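Local coordinates for outer membrane protein Omp121 (Bacteroides thetaiotaomicron, PDB 5FQ8), which probably takes up nutrients across the outer membrane as a TonB-dependent receptor, a beta barrel whose bore is filled by a plug domain, at residues 40-45 / 142-147; 304-309 / 390-395; 377-382 / 411-416; 462-467 / 475-480; 666-671 / 701-706. All blocks are in the same frame, centred on the assembly; numbering follows the deposited sequence.

Contact 1 of 5, residues 40-45 / 142-147; sequences LGYAAT and TILKGA
Leu40 opens the segment in a loop, where its CG lies over one face of the Tyr42 ring. Its CD2 meets Leu144 CD2 at about a right angle, 4.1 Å apart. Tyr42 holds CG between its backbone N and carbonyl carbon (chi1 57°), and the ring turns an edge to Leu144. Its CE1 is 3.8 Å from Leu144 CB, and the phenol OH rests against the two methyls of Leu144. Ala43 O accepts a hydrogen bond from Lys145 N at 3.2 Å, with the donor above the carbonyl plane. Ala43 CB touches CD of that lysine. Ala44 begins the strand and forms a non-hydrogen-bonded pair with Leu144, its CB against CD2. Thr45 forms the hydrogen-bonded pair with Ile143: Ile143 N donates to Thr45 O at 3.0 Å, and the return bond is weak. The Lys145 chain bends only at its end (chi4 64°), which brings NZ to 2.7 Å from Thr45 OG1 as donor. Strand 44-48 is an edge strand of the small mixed sheet in the plug of this TonB-dependent receptor; strand 138-144 lies inside it, between 44-48 and 161-166. Ala43 and Lys145 lean on Glu703 of barrel strand 697-712, where plug meets wall.

Contact 2 of 5, residues 304-309 / 390-395; sequences GALTFS and LDYEFL
Two neighbouring antiparallel strands of the beta barrel, 306-320 and 376-394, pair here at the start of the first and the end of the second. The well-packed side carries Leu306, Phe308, Leu390 and Tyr392. Leu306 and Leu390 both have CG anti to the backbone N, and they cross obliquely with their CD1 atoms 3.7 Å apart. The Tyr392 and Leu306 side chains cross at about a right angle, and the ring turns its edge to Leu306 CB, which is 3.9 Å from Tyr392 CD1. Leu390 CD1 also touches Phe308 CB. A second copy of the protein covers this face: its Ile177 packs on Leu306 and its Phe261 on Leu390. An alanine in place of Leu306 would remove the branch that meets Leu390 and Ile177 of the second subunit, and would probably loosen the packing of this face. In the middle, Thr307 N donates to Asp391 O and Asp391 N to Thr307 O (2.7 Å each), both in the carbonyl plane. The other side is looser and polar. The side chains of Thr307 and Asp391 come nearest at their CB atoms, 4.0 Å apart, and Glu393 is exposed. Asp391 OD1 is hydrogen-bonded to Thr401 OG1, and OD2 to Gln389 NE2. A water also bridges the strands, 2.5 Å from Ser309 OG and 3.2 Å from Asp391 OD2.

Contact 3 of 5, residues 377-382 / 411-416; sequences NEYESE and GQSDKG
This is a polar antiparallel pairing inside the beta hairpin of strands 376-394 and 398-417, part of the barrel wall. Four backbone hydrogen bonds hold it. Glu378 N gives a nearly straight bond to Asp414 O (2.9 Å, 177°). Glu380 and Gln412 also exchange two bonds, the one from Gln412 N clearly bent (144°). One face includes Asn377, Tyr379, Ser413 and Lys415. Tyr379 has CG anti to the backbone N, so its ring lies across the neighbouring strand. Ser413 OG sits at the ring edge, 3.6 Å from Tyr379 CD1. The phenol OH takes the place beside Gly411 CA where a CB would stand. Asn377 and Lys415 lie side by side, OD1 3.7 Å from CG. The lysine NZ, still near Asn377 OD1, hydrogen-bonds Tyr124 OH, and Phe126 stacks on the Tyr379 ring. The other face is acidic. Gln412 NE2 bonds Asp414 OD2 at its syn lone pair (3.3 Å). Asp414 OD1 lies close to Glu449, which is likely to raise the pKa of one acid. In this assembly Glu380 forms a salt bridge with Arg453 of the second subunit, besides its bond to Tyr316, and Arg453 also bonds Gln412. An inner wall face turned to plug residues is typical of TonB-dependent receptor barrels.

Contact 4 of 5, residues 462-467 / 475-480; sequences MVNFNM and NALVGF
The contact lies in the beta hairpin of strands 446-469 and 472-495, close to its turn, in the barrel wall. Side chains alternate between two faces. On one, Met462 and Leu477 cross obliquely. The leucine reaches over with CG anti to its backbone N, placing CD2 3.7 Å from Met462 CB. Leu477 also touches Leu152 of the plug, consistent with this face looking into the barrel. Opposite Met462 stands Gly479, and Met462 CG lies beside the place a side chain there would take. On the other face Val463 and Val478 lie side by side and point the same way, with Val463 CG1 3.7 Å from Val478 CB. Phe465 turns a ring edge to Ala476 CB, and its ring stacks on Phe398. These apolar groups are on the surface and probably face lipid. Val463 with Val478 and Phe465 with Ala476 each exchange two backbone hydrogen bonds. The first face becomes polar toward the hairpin turn. Asn464 and Asn475 both hold CG anti to the backbone N and cross at about a right angle, their amide planes 60° apart. Asn464 ND2 donates to a lone pair of Asn475 OD1, in the plane of that carbonyl, at 2.9 Å; OD1 is tilted 21° from the Asn464 amide plane.

Contact 5 of 5, residues 666-671 / 701-706; sequences SYYNRN and GIELLI
Strands 661-680 and 697-712 are antiparallel neighbours in the barrel wall, and here they pair over Ser666 to Tyr668. Backbone bonds come first. Ser666 N donates to Glu703 O at 2.7 Å, and Glu703 N donates to Ser666 O at 2.9 Å. Gly701 N bonds Tyr668 O, while the reverse bond is weak. Ring contacts follow. Tyr668 has CG in the crowded position between N and carbonyl carbon (chi1 58°), which lays its ring over Gly701. Gly701 N stands 3.2 Å above the ring plane, offset toward the rim, and CA makes a CH-pi contact. An alanine for Tyr668 would lose this cover and the OH bond to Asn727, and would probably weaken the pairing at Gly701. On the opposite face Tyr667 lies alongside Ile702, CE1 3.5 Å from CG1. Glu703 crosses Tyr668 at about a right angle, with OE2 3.5 Å from CE2, and OE2 forms a salt bridge with Arg89 NE. A water bridges the two strands, bonded to Ser666 OG at 3.1 Å and donating to Glu703 O at 2.8 Å.

Contact 1 belongs to the plug sheet, and the other four are antiparallel pairs of the barrel wall. Contact 5 is the buried one, contact 4 the surface one, and the rest are partly buried. Contacts 1 and 5 touch: Lys145 O lies 3.1 Å from Arg670 NH2, a probable hydrogen bond from wall to plug. Contacts 2 and 3 share strand 376-394, yet their centres are 44 Å apart. Both meet the second subunit, contact 2 by apolar packing and contact 3 by salt bridges and hydrogen bonds to residues of that subunit. Contacts 2 and 4 lie near the same end of the wall and carry apolar outer faces. Contact 3 turns Tyr379 and Lys415 to the plug, contact 5 the charged Glu703 and Arg670.

Contact 1 of 5, residues 40-45 / 142-147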
# COMPACT_ATOMS: atom_id res chain seq x y z
N LEU B 40 -7.24 -54.24 3.82
CA LEU B 40 -6.10 -53.36 3.93
C LEU B 40 -4.96 -54.03 4.66
O LEU B 40 -5.15 -54.95 5.45
CB LEU B 40 -6.52 -52.10 4.67
CG LEU B 40 -5.88 -50.77 4.30
CD1 LEU B 40 -6.15 -50.46 2.84
CD2 LEU B 40 -6.49 -49.71 5.17
N GLY B 41 -3.75 -53.54 4.42
CA GLY B 41 -2.59 -54.12 5.04
C GLY B 41 -1.80 -53.14 5.88
O GLY B 41 -0.61 -53.35 6.10
N TYR B 42 -2.44 -52.08 6.36
CA TYR B 42 -1.76 -51.12 7.22
C TYR B 42 -2.79 -50.44 8.11
O TYR B 42 -4.00 -50.63 7.95
CB TYR B 42 -0.94 -50.11 6.40
CG TYR B 42 -1.72 -49.32 5.39
CD1 TYR B 42 -2.34 -48.13 5.73
CD2 TYR B 42 -1.83 -49.76 4.09
CE1 TYR B 42 -3.06 -47.42 4.80
CE2 TYR B 42 -2.54 -49.05 3.16
CZ TYR B 42 -3.15 -47.88 3.52
OH TYR B 42 -3.86 -47.17 2.58
N ALA B 43 -2.31 -49.65 9.05
CA ALA B 43 -3.18 -49.05 10.06
C ALA B 43 -4.15 -48.07 9.43
O ALA B 43 -3.77 -47.24 8.61
CB ALA B 43 -2.36 -48.33 11.12
N ALA B 44 -5.42 -48.18 9.82
CA ALA B 44 -6.45 -47.24 9.43
C ALA B 44 -7.55 -47.27 10.48
O ALA B 44 -7.72 -48.25 11.20
CB ALA B 44 -7.02 -47.56 8.05
N THR B 45 -8.28 -46.17 10.57
CA THR B 45 -9.37 -46.04 11.53
C THR B 45 -10.59 -45.44 10.84
O THR B 45 -10.46 -44.48 10.08
CB THR B 45 -8.95 -45.18 12.70
OG1 THR B 45 -7.93 -45.84 13.44
CG2 THR B 45 -10.13 -44.94 13.61
N THR B 142 -12.26 -41.99 7.10
CA THR B 142 -11.27 -43.05 7.23
C THR B 142 -9.88 -42.47 7.06
O THR B 142 -9.58 -41.85 6.04
CB THR B 142 -11.53 -44.14 6.21
OG1 THR B 142 -12.68 -44.87 6.62
CG2 THR B 142 -10.36 -45.07 6.10
N ILE B 143 -9.04 -42.68 8.07
CA ILE B 143 -7.70 -42.11 8.15
C ILE B 143 -6.70 -43.20 7.80
O ILE B 143 -6.58 -44.18 8.52
CB ILE B 143 -7.43 -41.55 9.55
CG1 ILE B 143 -8.30 -40.34 9.79
CG2 ILE B 143 -6.00 -41.21 9.72
CD1 ILE B 143 -8.05 -39.68 11.07
N LEU B 144 -6.00 -43.03 6.69
CA LEU B 144 -4.94 -43.96 6.32
C LEU B 144 -3.65 -43.46 6.94
O LEU B 144 -3.16 -42.39 6.59
CB LEU B 144 -4.82 -44.06 4.80
CG LEU B 144 -6.13 -44.37 4.09
CD1 LEU B 144 -5.93 -44.41 2.61
CD2 LEU B 144 -6.62 -45.70 4.57
N LYS B 145 -3.10 -44.23 7.87
CA LYS B 145 -1.96 -43.72 8.61
C LYS B 145 -0.63 -44.05 7.94
O LYS B 145 0.34 -43.29 8.10
CB LYS B 145 -1.97 -44.28 10.02
CG LYS B 145 -3.29 -44.11 10.74
CD LYS B 145 -3.21 -44.71 12.13
CE LYS B 145 -4.54 -44.70 12.86
NZ LYS B 145 -5.52 -45.55 12.16
N GLY B 146 -0.56 -45.15 7.21
CA GLY B 146 0.69 -45.61 6.69
C GLY B 146 0.99 -45.04 5.33
O GLY B 146 0.10 -44.62 4.60
N ALA B 147 2.27 -45.03 4.99
CA ALA B 147 2.73 -44.36 3.79
C ALA B 147 3.45 -45.32 2.86
O ALA B 147 4.41 -44.94 2.20
CB ALA B 147 3.63 -43.19 4.15

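Contact 2 of 5, residues 304-309 / 390-395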
# COMPACT_ATOMS: atom_id res chain seq x y z
N GLY B 304 -28.08 -46.79 -17.20
CA GLY B 304 -27.42 -47.87 -17.88
C GLY B 304 -26.09 -48.17 -17.23
O GLY B 304 -25.99 -48.21 -16.01
N ALA B 305 -25.07 -48.38 -18.05
CA ALA B 305 -23.73 -48.56 -17.52
C ALA B 305 -23.10 -47.25 -17.09
O ALA B 305 -22.09 -47.28 -16.38
CB ALA B 305 -22.85 -49.24 -18.56
N LEU B 306 -23.65 -46.12 -17.48
CA LEU B 306 -23.05 -44.83 -17.20
C LEU B 306 -23.57 -44.27 -15.90
O LEU B 306 -24.76 -44.36 -15.60
CB LEU B 306 -23.33 -43.84 -18.33
CG LEU B 306 -22.62 -42.49 -18.22
CD1 LEU B 306 -21.81 -42.28 -19.46
CD2 LEU B 306 -23.59 -41.34 -18.02
N THR B 307 -22.67 -43.67 -15.12
CA THR B 307 -23.04 -42.95 -13.92
C THR B 307 -22.31 -41.62 -13.92
O THR B 307 -21.08 -41.58 -14.03
CB THR B 307 -22.69 -43.74 -12.66
OG1 THR B 307 -23.02 -45.12 -12.88
CG2 THR B 307 -23.48 -43.23 -11.49
N PHE B 308 -23.06 -40.53 -13.82
CA PHE B 308 -22.49 -39.20 -13.71
C PHE B 308 -22.96 -38.58 -12.41
O PHE B 308 -24.16 -38.53 -12.14
CB PHE B 308 -22.84 -38.33 -14.93
CG PHE B 308 -24.29 -38.02 -15.07
CD1 PHE B 308 -25.12 -38.86 -15.80
CD2 PHE B 308 -24.82 -36.88 -14.52
CE1 PHE B 308 -26.45 -38.57 -15.94
CE2 PHE B 308 -26.15 -36.58 -14.65
CZ PHE B 308 -26.97 -37.43 -15.37
N SER B 309 -22.02 -38.15 -11.59
CA SER B 309 -22.33 -37.52 -10.33
C SER B 309 -21.57 -36.22 -10.22
O SER B 309 -20.61 -35.97 -10.95
CB SER B 309 -21.99 -38.43 -9.17
OG SER B 309 -20.63 -38.81 -9.25
N LEU B 390 -17.45 -39.32 -13.77
CA LEU B 390 -18.13 -40.10 -14.80
C LEU B 390 -17.66 -41.53 -14.66
O LEU B 390 -16.49 -41.83 -14.91
CB LEU B 390 -17.80 -39.57 -16.19
CG LEU B 390 -18.48 -40.26 -17.35
CD1 LEU B 390 -19.94 -40.06 -17.16
CD2 LEU B 390 -18.04 -39.68 -18.66
N ASP B 391 -18.57 -42.41 -14.25
CA ASP B 391 -18.29 -43.84 -14.17
C ASP B 391 -18.97 -44.55 -15.33
O ASP B 391 -20.12 -44.26 -15.64
CB ASP B 391 -18.79 -44.42 -12.86
CG ASP B 391 -17.97 -43.99 -11.68
OD1 ASP B 391 -16.83 -44.46 -11.55
OD2 ASP B 391 -18.49 -43.20 -10.88
N TYR B 392 -18.27 -45.48 -15.95
CA TYR B 392 -18.86 -46.24 -17.05
C TYR B 392 -18.33 -47.67 -17.00
O TYR B 392 -17.15 -47.90 -17.24
CB TYR B 392 -18.56 -45.60 -18.39
CG TYR B 392 -19.22 -46.29 -19.55
CD1 TYR B 392 -20.57 -46.13 -19.78
CD2 TYR B 392 -18.49 -47.10 -20.41
CE1 TYR B 392 -21.18 -46.76 -20.83
CE2 TYR B 392 -19.09 -47.73 -21.47
CZ TYR B 392 -20.44 -47.55 -21.67
OH TYR B 392 -21.07 -48.17 -22.71
N GLU B 393 -19.22 -48.62 -16.73
CA GLU B 393 -18.86 -50.03 -16.67
C GLU B 393 -19.02 -50.66 -18.05
O GLU B 393 -19.98 -50.39 -18.75
CB GLU B 393 -19.72 -50.74 -15.63
CG GLU B 393 -19.54 -50.18 -14.23
CD GLU B 393 -20.56 -50.67 -13.24
OE1 GLU B 393 -21.41 -51.50 -13.62
OE2 GLU B 393 -20.51 -50.23 -12.07
N PHE B 394 -18.05 -51.49 -18.44
CA PHE B 394 -18.09 -52.09 -19.76
C PHE B 394 -17.41 -53.45 -19.75
O PHE B 394 -16.45 -53.68 -19.01
CB PHE B 394 -17.43 -51.21 -20.81
CG PHE B 394 -15.96 -50.99 -20.58
CD1 PHE B 394 -15.52 -50.03 -19.68
CD2 PHE B 394 -15.02 -51.74 -21.27
CE1 PHE B 394 -14.19 -49.83 -19.47
CE2 PHE B 394 -13.68 -51.54 -21.06
CZ PHE B 394 -13.26 -50.58 -20.16
N LEU B 395 -17.92 -54.35 -20.59
CA LEU B 395 -17.37 -55.70 -20.78
C LEU B 395 -17.26 -56.47 -19.46
O LEU B 395 -16.21 -57.01 -19.12
CB LEU B 395 -16.02 -55.64 -21.49
CG LEU B 395 -16.10 -55.01 -22.87
CD1 LEU B 395 -14.72 -54.80 -23.45
CD2 LEU B 395 -16.93 -55.88 -23.79
O HOH W 1 -20.49 -40.72 -10.91

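Contact 3 of 5, residues 377-382 / 411-416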
# COMPACT_ATOMS: atom_id res chain seq x y z
N ASN B 377 -8.43 -6.39 12.97
CA ASN B 377 -7.75 -7.50 12.32
C ASN B 377 -8.81 -8.48 11.82
O ASN B 377 -9.09 -9.51 12.43
CB ASN B 377 -6.75 -8.19 13.25
CG ASN B 377 -5.98 -9.26 12.56
OD1 ASN B 377 -6.08 -9.43 11.35
ND2 ASN B 377 -5.19 -9.98 13.31
N GLU B 378 -9.39 -8.17 10.67
CA GLU B 378 -10.53 -8.90 10.14
C GLU B 378 -10.09 -9.75 8.96
O GLU B 378 -9.10 -9.46 8.30
CB GLU B 378 -11.62 -7.92 9.73
CG GLU B 378 -12.94 -8.54 9.37
CD GLU B 378 -13.95 -7.53 8.94
OE1 GLU B 378 -14.32 -6.68 9.77
OE2 GLU B 378 -14.37 -7.58 7.77
N TYR B 379 -10.82 -10.83 8.72
CA TYR B 379 -10.58 -11.68 7.56
C TYR B 379 -11.93 -12.13 7.04
O TYR B 379 -12.79 -12.54 7.81
CB TYR B 379 -9.72 -12.87 7.93
CG TYR B 379 -9.35 -13.82 6.81
CD1 TYR B 379 -8.23 -13.60 6.04
CD2 TYR B 379 -10.07 -14.97 6.58
CE1 TYR B 379 -7.87 -14.48 5.04
CE2 TYR B 379 -9.72 -15.85 5.59
CZ TYR B 379 -8.62 -15.60 4.82
OH TYR B 379 -8.26 -16.48 3.83
N GLU B 380 -12.12 -12.01 5.73
CA GLU B 380 -13.29 -12.51 5.05
C GLU B 380 -12.83 -13.39 3.90
O GLU B 380 -11.89 -13.04 3.19
CB GLU B 380 -14.18 -11.39 4.54
CG GLU B 380 -15.40 -11.91 3.81
CD GLU B 380 -16.30 -10.84 3.26
OE1 GLU B 380 -16.90 -10.09 4.05
OE2 GLU B 380 -16.43 -10.78 2.03
N SER B 381 -13.46 -14.53 3.73
CA SER B 381 -13.03 -15.50 2.73
C SER B 381 -14.23 -16.07 1.99
O SER B 381 -15.28 -16.29 2.59
CB SER B 381 -12.22 -16.61 3.39
OG SER B 381 -12.09 -17.72 2.54
N GLU B 382 -14.07 -16.30 0.70
CA GLU B 382 -15.09 -16.95 -0.11
C GLU B 382 -14.43 -18.10 -0.84
O GLU B 382 -13.31 -17.96 -1.32
CB GLU B 382 -15.72 -15.98 -1.09
CG GLU B 382 -17.03 -15.39 -0.60
CD GLU B 382 -17.49 -14.20 -1.41
OE1 GLU B 382 -16.78 -13.17 -1.43
OE2 GLU B 382 -18.57 -14.30 -2.03
N GLY B 411 -9.54 -14.75 -0.35
CA GLY B 411 -9.55 -14.27 1.01
C GLY B 411 -9.00 -12.86 1.05
O GLY B 411 -8.18 -12.48 0.22
N GLN B 412 -9.45 -12.08 2.02
CA GLN B 412 -9.14 -10.66 2.08
C GLN B 412 -8.98 -10.21 3.51
O GLN B 412 -9.95 -10.15 4.26
CB GLN B 412 -10.22 -9.85 1.40
CG GLN B 412 -10.03 -8.36 1.54
CD GLN B 412 -11.15 -7.59 0.92
OE1 GLN B 412 -11.65 -7.94 -0.13
NE2 GLN B 412 -11.57 -6.54 1.58
N SER B 413 -7.75 -9.85 3.89
CA SER B 413 -7.42 -9.40 5.23
C SER B 413 -7.52 -7.89 5.35
O SER B 413 -7.30 -7.17 4.38
CB SER B 413 -6.01 -9.84 5.59
OG SER B 413 -5.74 -11.14 5.10
N ASP B 414 -7.86 -7.41 6.53
CA ASP B 414 -7.90 -5.97 6.78
C ASP B 414 -7.47 -5.71 8.22
O ASP B 414 -8.24 -5.96 9.15
CB ASP B 414 -9.30 -5.39 6.53
CG ASP B 414 -9.66 -5.34 5.05
OD1 ASP B 414 -9.35 -4.34 4.38
OD2 ASP B 414 -10.28 -6.31 4.58
N LYS B 415 -6.27 -5.17 8.42
CA LYS B 415 -5.76 -4.88 9.75
C LYS B 415 -5.47 -3.39 9.88
O LYS B 415 -5.01 -2.76 8.92
CB LYS B 415 -4.49 -5.67 10.07
CG LYS B 415 -4.31 -6.92 9.27
CD LYS B 415 -2.96 -7.52 9.51
CE LYS B 415 -2.62 -8.55 8.45
NZ LYS B 415 -3.55 -9.72 8.44
N GLY B 416 -5.74 -2.83 11.05
CA GLY B 416 -5.48 -1.42 11.28
C GLY B 416 -5.32 -1.10 12.75
O GLY B 416 -5.88 -1.79 13.61

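Contact 4 of 5, residues 462-467 / 475-480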
# COMPACT_ATOMS: atom_id res chain seq x y z
N MET B 462 -8.92 -43.19 -14.90
CA MET B 462 -8.62 -44.51 -14.37
C MET B 462 -9.35 -45.58 -15.15
O MET B 462 -10.36 -45.33 -15.81
CB MET B 462 -9.03 -44.63 -12.90
CG MET B 462 -8.52 -43.53 -12.01
SD MET B 462 -9.31 -43.61 -10.43
CE MET B 462 -8.50 -42.30 -9.57
N VAL B 463 -8.84 -46.80 -15.05
CA VAL B 463 -9.54 -47.98 -15.55
C VAL B 463 -9.39 -49.09 -14.52
O VAL B 463 -8.27 -49.42 -14.11
CB VAL B 463 -9.03 -48.42 -16.93
CG1 VAL B 463 -7.54 -48.59 -16.91
CG2 VAL B 463 -9.70 -49.70 -17.34
N ASN B 464 -10.51 -49.66 -14.10
CA ASN B 464 -10.52 -50.73 -13.11
C ASN B 464 -10.93 -52.04 -13.77
O ASN B 464 -11.72 -52.06 -14.71
CB ASN B 464 -11.46 -50.41 -11.96
CG ASN B 464 -11.31 -51.38 -10.81
OD1 ASN B 464 -12.10 -52.30 -10.65
ND2 ASN B 464 -10.27 -51.18 -10.01
N PHE B 465 -10.38 -53.13 -13.25
CA PHE B 465 -10.66 -54.47 -13.76
C PHE B 465 -10.84 -55.40 -12.57
O PHE B 465 -9.92 -55.55 -11.78
CB PHE B 465 -9.54 -54.95 -14.66
CG PHE B 465 -9.62 -56.38 -15.04
CD1 PHE B 465 -10.77 -56.89 -15.61
CD2 PHE B 465 -8.54 -57.21 -14.86
CE1 PHE B 465 -10.84 -58.21 -15.98
CE2 PHE B 465 -8.61 -58.54 -15.22
CZ PHE B 465 -9.76 -59.04 -15.78
N ASN B 466 -12.01 -56.03 -12.46
CA ASN B 466 -12.32 -56.87 -11.30
C ASN B 466 -12.98 -58.15 -11.76
O ASN B 466 -14.11 -58.13 -12.27
CB ASN B 466 -13.21 -56.12 -10.31
CG ASN B 466 -13.31 -56.83 -8.98
OD1 ASN B 466 -13.28 -58.06 -8.92
ND2 ASN B 466 -13.42 -56.07 -7.91
N MET B 467 -12.31 -59.29 -11.56
CA MET B 467 -12.81 -60.55 -12.05
C MET B 467 -12.44 -61.71 -11.13
O MET B 467 -11.25 -61.91 -10.87
CB MET B 467 -12.28 -60.83 -13.44
CG MET B 467 -12.49 -62.25 -13.88
SD MET B 467 -11.33 -62.75 -15.15
CE MET B 467 -12.11 -62.13 -16.61
N ASN B 475 -8.19 -57.66 -8.87
CA ASN B 475 -8.65 -56.29 -9.04
C ASN B 475 -7.46 -55.43 -9.45
O ASN B 475 -6.58 -55.16 -8.63
CB ASN B 475 -9.30 -55.75 -7.78
CG ASN B 475 -10.00 -54.42 -8.01
OD1 ASN B 475 -9.43 -53.51 -8.60
ND2 ASN B 475 -11.23 -54.31 -7.55
N ALA B 476 -7.45 -54.98 -10.70
CA ALA B 476 -6.42 -54.11 -11.23
C ALA B 476 -6.97 -52.70 -11.40
O ALA B 476 -8.16 -52.50 -11.61
CB ALA B 476 -5.89 -54.63 -12.57
N LEU B 477 -6.08 -51.72 -11.28
CA LEU B 477 -6.43 -50.31 -11.46
C LEU B 477 -5.25 -49.62 -12.12
O LEU B 477 -4.14 -49.65 -11.58
CB LEU B 477 -6.78 -49.64 -10.13
CG LEU B 477 -7.73 -48.44 -10.10
CD1 LEU B 477 -7.83 -47.89 -8.70
CD2 LEU B 477 -7.31 -47.34 -11.03
N VAL B 478 -5.49 -49.01 -13.28
CA VAL B 478 -4.49 -48.20 -13.98
C VAL B 478 -5.04 -46.78 -14.10
O VAL B 478 -6.20 -46.60 -14.47
CB VAL B 478 -4.17 -48.79 -15.36
CG1 VAL B 478 -3.48 -47.77 -16.20
CG2 VAL B 478 -3.30 -49.99 -15.22
N GLY B 479 -4.20 -45.78 -13.80
CA GLY B 479 -4.68 -44.42 -13.71
C GLY B 479 -3.67 -43.39 -14.16
O GLY B 479 -2.50 -43.68 -14.43
N PHE B 480 -4.15 -42.16 -14.25
CA PHE B 480 -3.37 -40.98 -14.56
C PHE B 480 -3.77 -39.88 -13.60
O PHE B 480 -4.95 -39.74 -13.28
CB PHE B 480 -3.58 -40.53 -16.00
CG PHE B 480 -3.14 -39.12 -16.26
CD1 PHE B 480 -4.01 -38.06 -16.09
CD2 PHE B 480 -1.86 -38.85 -16.69
CE1 PHE B 480 -3.60 -36.78 -16.32
CE2 PHE B 480 -1.45 -37.57 -16.94
CZ PHE B 480 -2.32 -36.54 -16.75

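Contact 5 of 5, residues 666-671 / 701-706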
# COMPACT_ATOMS: atom_id res chain seq x y z
N SER B 666 -0.39 -51.79 15.89
CA SER B 666 0.48 -51.55 14.75
C SER B 666 1.87 -51.17 15.21
O SER B 666 2.03 -50.49 16.22
CB SER B 666 -0.10 -50.47 13.86
OG SER B 666 -1.39 -50.84 13.43
N TYR B 667 2.87 -51.65 14.48
CA TYR B 667 4.27 -51.29 14.69
C TYR B 667 4.83 -50.78 13.37
O TYR B 667 4.79 -51.50 12.37
CB TYR B 667 5.09 -52.49 15.17
CG TYR B 667 4.76 -52.97 16.56
CD1 TYR B 667 5.39 -52.42 17.66
CD2 TYR B 667 3.84 -53.99 16.76
CE1 TYR B 667 5.11 -52.86 18.93
CE2 TYR B 667 3.55 -54.44 18.03
CZ TYR B 667 4.18 -53.87 19.11
OH TYR B 667 3.90 -54.30 20.37
N TYR B 668 5.35 -49.57 13.37
CA TYR B 668 5.77 -48.90 12.15
C TYR B 668 7.18 -48.36 12.26
O TYR B 668 7.65 -47.99 13.34
CB TYR B 668 4.84 -47.76 11.80
CG TYR B 668 4.74 -46.72 12.87
CD1 TYR B 668 5.63 -45.66 12.93
CD2 TYR B 668 3.74 -46.78 13.81
CE1 TYR B 668 5.53 -44.72 13.91
CE2 TYR B 668 3.63 -45.85 14.79
CZ TYR B 668 4.53 -44.82 14.83
OH TYR B 668 4.38 -43.90 15.82
N ASN B 669 7.84 -48.27 11.11
CA ASN B 669 9.20 -47.76 11.02
C ASN B 669 9.28 -46.91 9.76
O ASN B 669 9.31 -47.44 8.66
CB ASN B 669 10.20 -48.91 11.00
CG ASN B 669 11.60 -48.46 10.71
OD1 ASN B 669 12.33 -48.07 11.61
ND2 ASN B 669 12.00 -48.52 9.45
N ARG B 670 9.32 -45.59 9.94
CA ARG B 670 9.17 -44.61 8.86
C ARG B 670 10.46 -43.83 8.68
O ARG B 670 10.98 -43.27 9.64
CB ARG B 670 8.03 -43.65 9.21
CG ARG B 670 7.40 -42.89 8.09
CD ARG B 670 6.45 -41.89 8.70
NE ARG B 670 5.24 -41.66 7.91
CZ ARG B 670 4.15 -42.42 7.98
NH1 ARG B 670 4.13 -43.47 8.78
NH2 ARG B 670 3.10 -42.15 7.24
N ASN B 671 10.96 -43.77 7.44
CA ASN B 671 12.17 -43.01 7.11
C ASN B 671 11.87 -42.08 5.95
O ASN B 671 11.65 -42.55 4.83
CB ASN B 671 13.35 -43.91 6.77
CG ASN B 671 14.03 -44.49 8.00
OD1 ASN B 671 13.96 -45.69 8.25
ND2 ASN B 671 14.68 -43.64 8.77
N GLY B 701 7.28 -46.29 16.14
CA GLY B 701 6.44 -46.37 17.32
C GLY B 701 5.42 -47.48 17.30
O GLY B 701 5.51 -48.44 16.53
N ILE B 702 4.45 -47.33 18.19
CA ILE B 702 3.42 -48.33 18.44
C ILE B 702 2.08 -47.63 18.44
O ILE B 702 1.92 -46.59 19.09
CB ILE B 702 3.63 -49.05 19.79
CG1 ILE B 702 5.06 -49.54 19.94
CG2 ILE B 702 2.72 -50.23 19.90
CD1 ILE B 702 5.33 -50.09 21.31
N GLU B 703 1.11 -48.21 17.74
CA GLU B 703 -0.27 -47.74 17.75
C GLU B 703 -1.14 -48.87 18.24
O GLU B 703 -1.22 -49.92 17.59
CB GLU B 703 -0.72 -47.28 16.35
CG GLU B 703 -0.07 -46.01 15.85
CD GLU B 703 -0.16 -45.85 14.35
OE1 GLU B 703 -0.83 -46.68 13.70
OE2 GLU B 703 0.44 -44.90 13.81
N LEU B 704 -1.79 -48.66 19.37
CA LEU B 704 -2.54 -49.71 20.05
C LEU B 704 -3.93 -49.21 20.38
O LEU B 704 -4.09 -48.11 20.93
CB LEU B 704 -1.79 -50.13 21.31
CG LEU B 704 -2.49 -50.83 22.45
CD1 LEU B 704 -3.07 -52.12 21.95
CD2 LEU B 704 -1.48 -51.07 23.52
N LEU B 705 -4.93 -50.00 20.04
CA LEU B 705 -6.33 -49.71 20.34
C LEU B 705 -6.97 -50.91 21.01
O LEU B 705 -6.76 -52.05 20.58
CB LEU B 705 -7.07 -49.32 19.06
CG LEU B 705 -8.59 -49.18 19.01
CD1 LEU B 705 -9.03 -48.07 19.90
CD2 LEU B 705 -9.02 -48.93 17.60
N ILE B 706 -7.74 -50.67 22.07
CA ILE B 706 -8.45 -51.74 22.77
C ILE B 706 -9.85 -51.26 23.12
O ILE B 706 -10.01 -50.20 23.73
CB ILE B 706 -7.74 -52.18 24.06
CG1 ILE B 706 -6.43 -52.86 23.73
CG2 ILE B 706 -8.59 -53.13 24.83
CD1 ILE B 706 -5.54 -52.95 24.91
O HOH W 2 -3.26 -49.73 15.70